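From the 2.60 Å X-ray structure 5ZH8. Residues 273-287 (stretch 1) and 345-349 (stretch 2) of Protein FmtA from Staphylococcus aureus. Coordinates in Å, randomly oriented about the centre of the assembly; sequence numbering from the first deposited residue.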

# COMPACT_ATOMS: atom_id res chain seq x y z
N PHE A 273 -11.83 -0.85 7.50
CA PHE A 273 -11.92 -2.23 7.05
C PHE A 273 -12.23 -2.30 5.56
O PHE A 273 -13.20 -1.72 5.08
CB PHE A 273 -13.00 -2.96 7.85
CG PHE A 273 -13.49 -4.24 7.21
CD1 PHE A 273 -12.60 -5.26 6.89
CD2 PHE A 273 -14.84 -4.43 6.96
CE1 PHE A 273 -13.05 -6.44 6.32
CE2 PHE A 273 -15.30 -5.61 6.39
CZ PHE A 273 -14.40 -6.61 6.07
N LEU A 274 -11.38 -3.02 4.83
CA LEU A 274 -11.51 -3.22 3.40
C LEU A 274 -12.21 -4.56 3.14
O LEU A 274 -11.56 -5.61 3.14
CB LEU A 274 -10.14 -3.24 2.72
CG LEU A 274 -9.27 -1.98 2.77
CD1 LEU A 274 -8.04 -2.20 1.91
CD2 LEU A 274 -10.04 -0.75 2.32
N ARG A 275 -13.52 -4.51 2.90
CA ARG A 275 -14.33 -5.71 2.72
C ARG A 275 -14.08 -6.33 1.36
O ARG A 275 -14.23 -5.65 0.34
CB ARG A 275 -15.82 -5.37 2.87
CG ARG A 275 -16.75 -6.57 3.00
CD ARG A 275 -18.09 -6.15 3.62
NE ARG A 275 -18.98 -7.30 3.82
CZ ARG A 275 -19.77 -7.83 2.88
NH1 ARG A 275 -19.82 -7.32 1.65
NH2 ARG A 275 -20.54 -8.88 3.18
N PRO A 276 -13.67 -7.61 1.33
CA PRO A 276 -13.56 -8.31 0.05
C PRO A 276 -14.93 -8.41 -0.63
O PRO A 276 -15.89 -8.89 -0.03
CB PRO A 276 -13.04 -9.69 0.44
CG PRO A 276 -12.35 -9.49 1.74
CD PRO A 276 -13.15 -8.44 2.44
N ASN A 277 -14.99 -7.93 -1.87
CA ASN A 277 -16.24 -7.82 -2.62
C ASN A 277 -16.22 -8.57 -3.96
O ASN A 277 -17.19 -8.49 -4.72
CB ASN A 277 -16.57 -6.34 -2.85
CG ASN A 277 -15.44 -5.58 -3.53
OD1 ASN A 277 -14.34 -6.11 -3.73
ND2 ASN A 277 -15.71 -4.35 -3.92
N ILE A 278 -15.13 -9.29 -4.24
CA ILE A 278 -14.92 -9.92 -5.55
C ILE A 278 -14.36 -11.35 -5.47
O ILE A 278 -13.94 -11.91 -6.48
CB ILE A 278 -13.97 -9.07 -6.42
CG1 ILE A 278 -12.63 -8.85 -5.70
CG2 ILE A 278 -14.61 -7.74 -6.77
CD1 ILE A 278 -11.56 -8.18 -6.55
N LEU A 279 -14.35 -11.94 -4.28
CA LEU A 279 -13.69 -13.22 -4.07
C LEU A 279 -14.46 -14.39 -4.69
O LEU A 279 -13.90 -15.48 -4.87
CB LEU A 279 -13.46 -13.45 -2.57
CG LEU A 279 -12.62 -12.40 -1.83
CD1 LEU A 279 -12.38 -12.85 -0.40
CD2 LEU A 279 -11.30 -12.14 -2.54
N ASP A 280 -15.72 -14.17 -5.03
CA ASP A 280 -16.51 -15.16 -5.80
C ASP A 280 -15.97 -15.39 -7.23
O ASP A 280 -16.20 -16.45 -7.80
CB ASP A 280 -18.00 -14.77 -5.84
CG ASP A 280 -18.26 -13.37 -6.39
OD1 ASP A 280 -17.29 -12.59 -6.57
OD2 ASP A 280 -19.44 -13.06 -6.62
N GLN A 281 -15.26 -14.42 -7.78
CA GLN A 281 -14.68 -14.52 -9.12
C GLN A 281 -13.17 -14.77 -9.10
O GLN A 281 -12.53 -14.80 -10.15
CB GLN A 281 -14.98 -13.23 -9.90
CG GLN A 281 -14.00 -12.08 -9.64
CD GLN A 281 -14.63 -10.70 -9.77
OE1 GLN A 281 -14.14 -9.86 -10.52
NE2 GLN A 281 -15.71 -10.47 -9.03
N TYR A 282 -12.60 -14.97 -7.91
CA TYR A 282 -11.15 -15.03 -7.73
C TYR A 282 -10.62 -16.40 -7.32
O TYR A 282 -9.60 -16.51 -6.64
CB TYR A 282 -10.70 -13.95 -6.72
CG TYR A 282 -9.85 -12.87 -7.34
CD1 TYR A 282 -8.48 -13.06 -7.52
CD2 TYR A 282 -10.41 -11.68 -7.78
CE1 TYR A 282 -7.70 -12.08 -8.10
CE2 TYR A 282 -9.64 -10.69 -8.37
CZ TYR A 282 -8.28 -10.90 -8.52
OH TYR A 282 -7.51 -9.92 -9.10
N TYR A 283 -11.31 -17.46 -7.75
CA TYR A 283 -10.89 -18.82 -7.44
C TYR A 283 -9.58 -19.14 -8.15
O TYR A 283 -9.54 -19.23 -9.37
CB TYR A 283 -11.97 -19.84 -7.82
CG TYR A 283 -13.09 -19.92 -6.81
CD1 TYR A 283 -14.13 -19.00 -6.83
CD2 TYR A 283 -13.09 -20.90 -5.82
CE1 TYR A 283 -15.16 -19.07 -5.90
CE2 TYR A 283 -14.11 -20.97 -4.89
CZ TYR A 283 -15.15 -20.05 -4.94
OH TYR A 283 -16.18 -20.11 -4.03
N GLY A 284 -8.51 -19.29 -7.36
CA GLY A 284 -7.20 -19.66 -7.88
C GLY A 284 -6.16 -18.55 -7.86
O GLY A 284 -4.97 -18.83 -7.97
N ALA A 285 -6.61 -17.30 -7.74
CA ALA A 285 -5.69 -16.14 -7.72
C ALA A 285 -5.77 -15.30 -6.44
O ALA A 285 -5.15 -14.24 -6.36
CB ALA A 285 -5.95 -15.26 -8.94
N GLY A 286 -6.53 -15.77 -5.44
CA GLY A 286 -6.49 -15.17 -4.11
C GLY A 286 -7.81 -14.97 -3.39
O GLY A 286 -8.12 -13.86 -2.97
N ASN A 287 -8.57 -16.05 -3.22
CA ASN A 287 -9.77 -16.03 -2.37
C ASN A 287 -9.69 -17.11 -1.28
O ASN A 287 -10.72 -17.56 -0.78
CB ASN A 287 -11.05 -16.18 -3.20
CG ASN A 287 -11.21 -17.57 -3.80
OD1 ASN A 287 -10.27 -18.37 -3.82
ND2 ASN A 287 -12.41 -17.86 -4.29
N GLY A 345 -0.78 -9.75 -1.60
CA GLY A 345 -1.32 -8.52 -1.01
C GLY A 345 -2.74 -8.32 -1.50
O GLY A 345 -2.97 -8.13 -2.70
N PHE A 346 -3.71 -8.35 -0.58
CA PHE A 346 -5.11 -8.29 -0.98
C PHE A 346 -5.99 -7.79 0.15
O PHE A 346 -5.84 -8.22 1.30
CB PHE A 346 -5.55 -9.70 -1.44
CG PHE A 346 -6.48 -9.72 -2.62
CD1 PHE A 346 -6.41 -8.78 -3.64
CD2 PHE A 346 -7.41 -10.75 -2.73
CE1 PHE A 346 -7.28 -8.83 -4.71
CE2 PHE A 346 -8.28 -10.81 -3.82
CZ PHE A 346 -8.21 -9.85 -4.80
N PHE A 347 -6.89 -6.87 -0.18
CA PHE A 347 -7.85 -6.29 0.76
C PHE A 347 -7.30 -6.07 2.16
O PHE A 347 -7.77 -6.66 3.13
CB PHE A 347 -9.14 -7.12 0.79
CG PHE A 347 -9.91 -7.08 -0.49
CD1 PHE A 347 -10.81 -6.05 -0.74
CD2 PHE A 347 -9.71 -8.04 -1.47
CE1 PHE A 347 -11.51 -5.99 -1.93
CE2 PHE A 347 -10.41 -7.99 -2.66
CZ PHE A 347 -11.31 -6.96 -2.89
N GLY A 348 -6.28 -5.22 2.23
CA GLY A 348 -5.68 -4.79 3.49
C GLY A 348 -4.86 -5.82 4.24
O GLY A 348 -4.49 -5.59 5.38
N GLN A 349 -4.57 -6.95 3.60
CA GLN A 349 -3.79 -8.01 4.22
C GLN A 349 -2.54 -8.27 3.40
O GLN A 349 -2.50 -7.97 2.21
CB GLN A 349 -4.62 -9.27 4.37
CG GLN A 349 -5.95 -9.03 5.09
CD GLN A 349 -6.58 -10.28 5.68
OE1 GLN A 349 -5.93 -11.32 5.82
NE2 GLN A 349 -7.86 -10.19 6.04

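This is an apolar contact in which two consecutive aromatic residues at a hairpin turn, Phe346 and Phe347, pack into an irregular loop with no hydrogen bond crossing between the stretches. Phe346 to Gln349 form a type I' turn, closed by hydrogen bonds from Gln349 N to Phe346 O at 2.9 Å and from Phe346 N to Gln349 O at 3.1 Å; the CA-to-CB bonds of both phenylalanines point toward the loop.

Phe347 gives up the largest area. Pro276 CA sits over one face of its ring, 3.7 Å from the centroid and 13° off the normal, a CH-pi contact, while Ile278 CG1 meets the ring edge at Phe347 CZ, 3.6 Å away. Phe346 turns its edge to the face of Tyr282, with centroids 5.0 Å apart and planes at 56°. Leu279 bridges the two aromatics, its CD2 lying 3.5 Å from Phe346 CE2 and 4.2 Å from Phe347 CE2.

Polar atoms approach too: Gly286 O lies 3.2 Å from Phe346 CE2, near the ring plane, where the polarised C-H edge suits a carbonyl. Within the loop, Asn287 ND2 donates to Leu279 O at 2.9 Å, tying side chain to backbone. Gly348 has a phi of 72°, a positive value that favours glycine, and Gly348 N lies 3.5 Å from Leu274 CD1.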